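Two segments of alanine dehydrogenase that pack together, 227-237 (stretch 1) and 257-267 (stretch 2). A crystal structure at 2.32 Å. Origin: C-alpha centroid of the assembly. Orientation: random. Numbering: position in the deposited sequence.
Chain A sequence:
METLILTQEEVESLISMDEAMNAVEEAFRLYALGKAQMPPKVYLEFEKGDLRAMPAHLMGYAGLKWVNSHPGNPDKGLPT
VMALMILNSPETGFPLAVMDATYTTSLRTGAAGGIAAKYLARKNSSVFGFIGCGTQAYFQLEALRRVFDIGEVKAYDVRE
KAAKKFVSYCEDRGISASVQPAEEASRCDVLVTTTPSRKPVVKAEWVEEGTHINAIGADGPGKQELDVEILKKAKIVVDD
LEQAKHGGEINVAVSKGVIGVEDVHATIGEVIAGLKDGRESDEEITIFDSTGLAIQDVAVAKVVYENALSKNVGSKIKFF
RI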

ATOM      1  N   ASP A 227     -28.384 -11.267 -12.562  1.00 18.78           N
ATOM      2  CA  ASP A 227     -29.638 -10.581 -12.846  1.00 18.02           C
ATOM      3  C   ASP A 227     -29.893  -9.957 -11.497  1.00 17.36           C
ATOM      4  O   ASP A 227     -29.861 -10.649 -10.502  1.00 17.94           O
ATOM      5  N   VAL A 228     -30.156  -8.665 -11.449  1.00 19.48           N
ATOM      6  CA  VAL A 228     -30.416  -8.023 -10.177  1.00 20.66           C
ATOM      7  C   VAL A 228     -31.628  -8.638  -9.455  1.00 22.44           C
ATOM      8  O   VAL A 228     -31.697  -8.613  -8.224  1.00 23.47           O
ATOM      9  N   GLU A 229     -32.580  -9.215 -10.192  1.00 22.53           N
ATOM     10  CA  GLU A 229     -33.756  -9.809  -9.539  1.00 21.55           C
ATOM     11  C   GLU A 229     -33.359 -10.975  -8.621  1.00 23.10           C
ATOM     12  O   GLU A 229     -34.123 -11.356  -7.736  1.00 23.21           O
ATOM     13  N   ILE A 230     -32.189 -11.569  -8.858  1.00 21.73           N
ATOM     14  CA  ILE A 230     -31.716 -12.661  -8.008  1.00 21.82           C
ATOM     15  C   ILE A 230     -31.328 -12.031  -6.674  1.00 22.94           C
ATOM     16  O   ILE A 230     -31.621 -12.578  -5.623  1.00 24.78           O
ATOM     17  N   LEU A 231     -30.683 -10.867  -6.724  1.00 23.00           N
ATOM     18  CA  LEU A 231     -30.246 -10.176  -5.513  1.00 22.87           C
ATOM     19  C   LEU A 231     -31.414  -9.831  -4.599  1.00 23.53           C
ATOM     20  O   LEU A 231     -31.352 -10.061  -3.383  1.00 23.72           O
ATOM     21  N   LYS A 232     -32.476  -9.292  -5.185  1.00 23.11           N
ATOM     22  CA  LYS A 232     -33.678  -8.902  -4.427  1.00 24.54           C
ATOM     23  C   LYS A 232     -34.308 -10.035  -3.611  1.00 24.70           C
ATOM     24  O   LYS A 232     -34.862  -9.833  -2.536  1.00 26.19           O
ATOM     25  N   LYS A 233     -34.208 -11.228  -4.171  1.00 26.05           N
ATOM     26  CA  LYS A 233     -34.811 -12.447  -3.639  1.00 27.92           C
ATOM     27  C   LYS A 233     -33.878 -13.319  -2.796  1.00 27.00           C
ATOM     28  O   LYS A 233     -34.260 -14.427  -2.398  1.00 27.46           O
ATOM     29  N   ALA A 234     -32.684 -12.814  -2.480  1.00 23.69           N
ATOM     30  CA  ALA A 234     -31.727 -13.657  -1.771  1.00 21.79           C
ATOM     31  C   ALA A 234     -31.152 -13.105  -0.480  1.00 21.57           C
ATOM     32  O   ALA A 234     -31.232 -11.910  -0.198  1.00 21.73           O
ATOM     33  N   LYS A 235     -30.593 -14.009   0.322  1.00 19.67           N
ATOM     34  CA  LYS A 235     -29.905 -13.627   1.534  1.00 18.95           C
ATOM     35  C   LYS A 235     -28.448 -13.430   1.034  1.00 19.73           C
ATOM     36  O   LYS A 235     -27.740 -14.389   0.660  1.00 19.50           O
ATOM     37  N   ILE A 236     -28.022 -12.180   0.990  1.00 19.46           N
ATOM     38  CA  ILE A 236     -26.691 -11.846   0.498  1.00 19.33           C
ATOM     39  C   ILE A 236     -25.664 -11.797   1.631  1.00 17.89           C
ATOM     40  O   ILE A 236     -25.845 -11.119   2.624  1.00 16.88           O
ATOM     41  N   VAL A 237     -24.586 -12.534   1.479  1.00 19.06           N
ATOM     42  CA  VAL A 237     -23.551 -12.522   2.489  1.00 19.28           C
ATOM     43  C   VAL A 237     -22.265 -12.043   1.810  1.00 19.41           C
ATOM     44  O   VAL A 237     -21.706 -12.730   0.943  1.00 18.40           O
ATOM     45  N   GLY A 257     -29.258   2.016  -7.099  1.00 30.53           N
ATOM     46  CA  GLY A 257     -30.300   2.070  -6.086  1.00 29.17           C
ATOM     47  C   GLY A 257     -31.327   0.962  -6.003  1.00 29.23           C
ATOM     48  O   GLY A 257     -32.334   1.118  -5.322  1.00 29.31           O
ATOM     49  N   VAL A 258     -31.082  -0.154  -6.674  1.00 30.34           N
ATOM     50  CA  VAL A 258     -32.022  -1.252  -6.642  1.00 31.42           C
ATOM     51  C   VAL A 258     -32.102  -1.853  -5.242  1.00 32.34           C
ATOM     52  O   VAL A 258     -33.191  -1.975  -4.673  1.00 33.14           O
ATOM     53  N   ILE A 259     -30.965  -2.225  -4.673  1.00 32.35           N
ATOM     54  CA  ILE A 259     -30.986  -2.742  -3.316  1.00 33.57           C
ATOM     55  C   ILE A 259     -30.202  -1.814  -2.400  1.00 35.02           C
ATOM     56  O   ILE A 259     -29.344  -1.042  -2.849  1.00 35.88           O
ATOM     57  N   GLY A 260     -30.503  -1.874  -1.113  1.00 35.23           N
ATOM     58  CA  GLY A 260     -29.801  -1.034  -0.168  1.00 35.79           C
ATOM     59  C   GLY A 260     -28.934  -1.869   0.748  1.00 37.82           C
ATOM     60  O   GLY A 260     -28.659  -3.038   0.469  1.00 33.93           O
ATOM     61  N   VAL A 261     -28.504  -1.270   1.855  1.00 40.87           N
ATOM     62  CA  VAL A 261     -27.659  -1.987   2.799  1.00 43.29           C
ATOM     63  C   VAL A 261     -28.468  -2.904   3.694  1.00 43.43           C
ATOM     64  O   VAL A 261     -27.929  -3.826   4.296  1.00 43.76           O
ATOM     65  N   GLU A 262     -29.757  -2.647   3.813  1.00 44.57           N
ATOM     66  CA  GLU A 262     -30.542  -3.538   4.623  1.00 45.91           C
ATOM     67  C   GLU A 262     -30.666  -4.831   3.833  1.00 44.83           C
ATOM     68  O   GLU A 262     -30.917  -5.905   4.389  1.00 46.38           O
ATOM     69  N   ASP A 263     -30.434  -4.733   2.533  1.00 41.21           N
ATOM     70  CA  ASP A 263     -30.516  -5.901   1.698  1.00 37.88           C
ATOM     71  C   ASP A 263     -29.308  -6.820   1.870  1.00 35.95           C
ATOM     72  O   ASP A 263     -29.263  -7.917   1.301  1.00 36.17           O
ATOM     73  N   VAL A 264     -28.319  -6.386   2.632  1.00 31.62           N
ATOM     74  CA  VAL A 264     -27.172  -7.254   2.848  1.00 29.99           C
ATOM     75  C   VAL A 264     -27.395  -7.853   4.221  1.00 29.71           C
ATOM     76  O   VAL A 264     -27.557  -7.133   5.212  1.00 29.45           O
ATOM     77  N   HIS A 265     -27.410  -9.175   4.271  1.00 27.55           N
ATOM     78  CA  HIS A 265     -27.667  -9.865   5.519  1.00 28.21           C
ATOM     79  C   HIS A 265     -26.517  -9.914   6.538  1.00 26.33           C
ATOM     80  O   HIS A 265     -26.731  -9.720   7.741  1.00 26.02           O
ATOM     81  N   ALA A 266     -25.310 -10.189   6.066  1.00 24.29           N
ATOM     82  CA  ALA A 266     -24.183 -10.296   6.975  1.00 22.93           C
ATOM     83  C   ALA A 266     -22.898 -10.376   6.175  1.00 21.33           C
ATOM     84  O   ALA A 266     -22.948 -10.425   4.959  1.00 23.03           O
ATOM     85  N   THR A 267     -21.757 -10.376   6.854  1.00 19.32           N
ATOM     86  CA  THR A 267     -20.465 -10.572   6.198  1.00 19.01           C
ATOM     87  C   THR A 267     -20.218 -12.053   6.514  1.00 18.13           C
ATOM     88  O   THR A 267     -20.819 -12.607   7.427  1.00 20.33           O
TER

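The apolar centre of the contact is built around Ile259, whose CA-to-CB bond points toward stretch 1. With chi1 p and chi2 t, Ile259 carries its CD1 to 4.0 Å from CD1 of Ile236 and 4.1 Å from CD1 of Leu231. Both partners adopt the m,t rotamer, and Leu231, on the weakly bonded helix, also points toward stretch 2, so the three branched chains close a small hydrophobic cluster. Ile236 CD1 also lies 3.5 Å from the carbonyl O of Asp263. At one end of this cluster Val228 and Val258, both t and both directed toward the opposing stretch, meet at a tight 3.2 Å between their CG1 atoms. Lys232 lies alongside with its chain nearly fully extended (m,t,t,t): its CE passes 3.4 Å from CG1 of Val258, while its NZ forms a salt bridge of 2.8 Å with OE2 of Glu229. The aliphatic part thus covers the valine pair as the charge is met within its own stretch.

Toward the strands, Val237 (t) brings CG1 to 3.6 Å from the backbone C of Thr267, and its CB shares a face of the sheet with that of Ala266. Val237 CA makes a CH···O contact of 3.3 Å with Ala266 O. The direct hydrogen bond between the stretches runs from His265 N to Ile236 O, 3.0 Å. The CA-to-CB bond of His265 (chi1 t) points toward stretch 1, and Lys235 CE sits over one face of its ring, 3.8 Å from the ring centroid.

At the polar edge, one water accepts from Ile236 N (2.6 Å from the water O) and donates to Ala234 O (3.0 Å) and Asp263 O (2.6 Å), bridging the two backbones. Asp263 (chi1 m) turns its carboxylate back to its own stretch, where OD1 accepts a very short 2.4 Å bond from Gly260 N.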

ATOM      1  CB  ASP A 227     -30.763 -11.621 -13.115  1.00 19.49           C
ATOM      2  CG  ASP A 227     -32.127 -10.981 -13.486  1.00 18.28           C
ATOM      3  OD1 ASP A 227     -32.377  -9.807 -13.160  1.00 18.71           O
ATOM      4  OD2 ASP A 227     -32.968 -11.673 -14.099  1.00 20.63           O
ATOM      5  CB  VAL A 228     -30.599  -6.516 -10.380  1.00 22.06           C
ATOM      6  CG1 VAL A 228     -31.071  -5.881  -9.130  1.00 27.20           C
ATOM      7  CG2 VAL A 228     -29.258  -5.887 -10.755  1.00 22.27           C
ATOM      8  CB  GLU A 229     -34.777 -10.311 -10.579  1.00 22.91           C
ATOM      9  CG  GLU A 229     -35.545  -9.213 -11.356  1.00 23.00           C
ATOM     10  CD  GLU A 229     -36.498  -8.384 -10.479  1.00 24.12           C
ATOM     11  OE1 GLU A 229     -37.157  -8.967  -9.600  1.00 25.39           O
ATOM     12  OE2 GLU A 229     -36.612  -7.153 -10.683  1.00 23.48           O
ATOM     13  CB  ILE A 230     -30.446 -13.359  -8.602  1.00 20.25           C
ATOM     14  CG1 ILE A 230     -30.768 -13.969  -9.962  1.00 16.90           C
ATOM     15  CG2 ILE A 230     -29.932 -14.436  -7.674  1.00 15.68           C
ATOM     16  CD1 ILE A 230     -29.535 -14.519 -10.711  1.00 18.64           C
ATOM     17  CB  LEU A 231     -29.452  -8.901  -5.864  1.00 20.34           C
ATOM     18  CG  LEU A 231     -28.119  -9.075  -6.608  1.00 22.37           C
ATOM     19  CD1 LEU A 231     -27.415  -7.694  -6.788  1.00 19.47           C
ATOM     20  CD2 LEU A 231     -27.236 -10.038  -5.827  1.00 15.91           C
ATOM     21  CB  LYS A 232     -34.757  -8.397  -5.388  1.00 21.15           C
ATOM     22  CG  LYS A 232     -34.399  -7.165  -6.145  1.00 21.61           C
ATOM     23  CD  LYS A 232     -35.535  -6.818  -7.060  1.00 23.15           C
ATOM     24  CE  LYS A 232     -35.231  -5.591  -7.867  1.00 27.00           C
ATOM     25  NZ  LYS A 232     -36.388  -5.213  -8.724  1.00 23.78           N
ATOM     26  CB  LYS A 233     -35.350 -13.230  -4.863  1.00 28.16           C
ATOM     27  CG  LYS A 233     -35.385 -14.748  -4.800  1.00 32.55           C
ATOM     28  CD  LYS A 233     -35.863 -15.383  -6.154  1.00 31.14           C
ATOM     29  CE  LYS A 233     -34.811 -15.280  -7.250  1.00 32.46           C
ATOM     30  NZ  LYS A 233     -34.955 -16.358  -8.323  1.00 35.45           N
ATOM     31  CB  ALA A 234     -30.553 -14.025  -2.743  1.00 17.81           C
ATOM     32  CB  LYS A 235     -29.978 -14.742   2.572  1.00 19.31           C
ATOM     33  CG  LYS A 235     -29.109 -14.482   3.785  1.00 21.94           C
ATOM     34  CD  LYS A 235     -29.302 -15.558   4.866  1.00 25.97           C
ATOM     35  CE  LYS A 235     -30.646 -15.408   5.593  1.00 27.68           C
ATOM     36  NZ  LYS A 235     -30.997 -16.590   6.462  1.00 28.49           N
ATOM     37  CB  ILE A 236     -26.717 -10.470  -0.212  1.00 21.02           C
ATOM     38  CG1 ILE A 236     -27.830 -10.439  -1.262  1.00 18.32           C
ATOM     39  CG2 ILE A 236     -25.357 -10.184  -0.889  1.00 21.46           C
ATOM     40  CD1 ILE A 236     -28.079  -9.030  -1.825  1.00 18.02           C
ATOM     41  CB  VAL A 237     -23.376 -13.936   3.126  1.00 19.50           C
ATOM     42  CG1 VAL A 237     -22.174 -13.972   4.122  1.00 17.60           C
ATOM     43  CG2 VAL A 237     -24.648 -14.266   3.912  1.00 18.36           C
ATOM     44  CB  VAL A 258     -31.651  -2.301  -7.675  1.00 29.91           C
ATOM     45  CG1 VAL A 258     -32.627  -3.464  -7.621  1.00 30.22           C
ATOM     46  CG2 VAL A 258     -31.690  -1.651  -9.059  1.00 33.80           C
ATOM     47  CB  ILE A 259     -30.388  -4.154  -3.214  1.00 33.99           C
ATOM     48  CG1 ILE A 259     -28.999  -4.167  -3.838  1.00 32.98           C
ATOM     49  CG2 ILE A 259     -31.319  -5.160  -3.838  1.00 30.31           C
ATOM     50  CD1 ILE A 259     -28.221  -5.378  -3.474  1.00 34.06           C
ATOM     51  CB  VAL A 261     -26.848  -1.049   3.694  1.00 45.19           C
ATOM     52  CG1 VAL A 261     -25.837  -1.880   4.482  1.00 46.90           C
ATOM     53  CG2 VAL A 261     -26.136   0.013   2.855  1.00 46.22           C
ATOM     54  CB  GLU A 262     -31.898  -2.927   4.928  1.00 49.38           C
ATOM     55  CG  GLU A 262     -31.914  -2.334   6.337  1.00 55.16           C
ATOM     56  CD  GLU A 262     -33.289  -1.869   6.754  1.00 58.38           C
ATOM     57  OE1 GLU A 262     -33.746  -0.882   6.155  1.00 60.29           O
ATOM     58  OE2 GLU A 262     -33.911  -2.483   7.663  1.00 60.30           O
ATOM     59  CB  ASP A 263     -30.677  -5.484   0.238  1.00 38.91           C
ATOM     60  CG  ASP A 263     -31.988  -4.749  -0.009  1.00 40.54           C
ATOM     61  OD1 ASP A 263     -31.977  -3.505  -0.108  1.00 36.99           O
ATOM     62  OD2 ASP A 263     -33.039  -5.428  -0.083  1.00 41.85           O
ATOM     63  CB  VAL A 264     -25.822  -6.502   2.820  1.00 28.69           C
ATOM     64  CG1 VAL A 264     -24.708  -7.445   3.222  1.00 28.39           C
ATOM     65  CG2 VAL A 264     -25.539  -5.989   1.430  1.00 26.77           C
ATOM     66  CB  HIS A 265     -28.142 -11.292   5.220  1.00 26.02           C
ATOM     67  CG  HIS A 265     -28.387 -12.108   6.447  1.00 27.87           C
ATOM     68  ND1 HIS A 265     -27.863 -13.374   6.620  1.00 27.10           N
ATOM     69  CD2 HIS A 265     -29.049 -11.816   7.590  1.00 28.23           C
ATOM     70  CE1 HIS A 265     -28.188 -13.819   7.817  1.00 28.86           C
ATOM     71  NE2 HIS A 265     -28.905 -12.894   8.427  1.00 28.84           N
ATOM     72  CB  ALA A 266     -24.356 -11.575   7.801  1.00 20.44           C
ATOM     73  CB  THR A 267     -19.317  -9.759   6.838  1.00 19.18           C
ATOM     74  OG1 THR A 267     -19.129 -10.192   8.192  1.00 21.26           O
ATOM     75  CG2 THR A 267     -19.625  -8.261   6.834  1.00 16.77           C
TER
HETATM   76  O   HOH W   1     -29.728 -10.398   1.846  1.00 31.75           O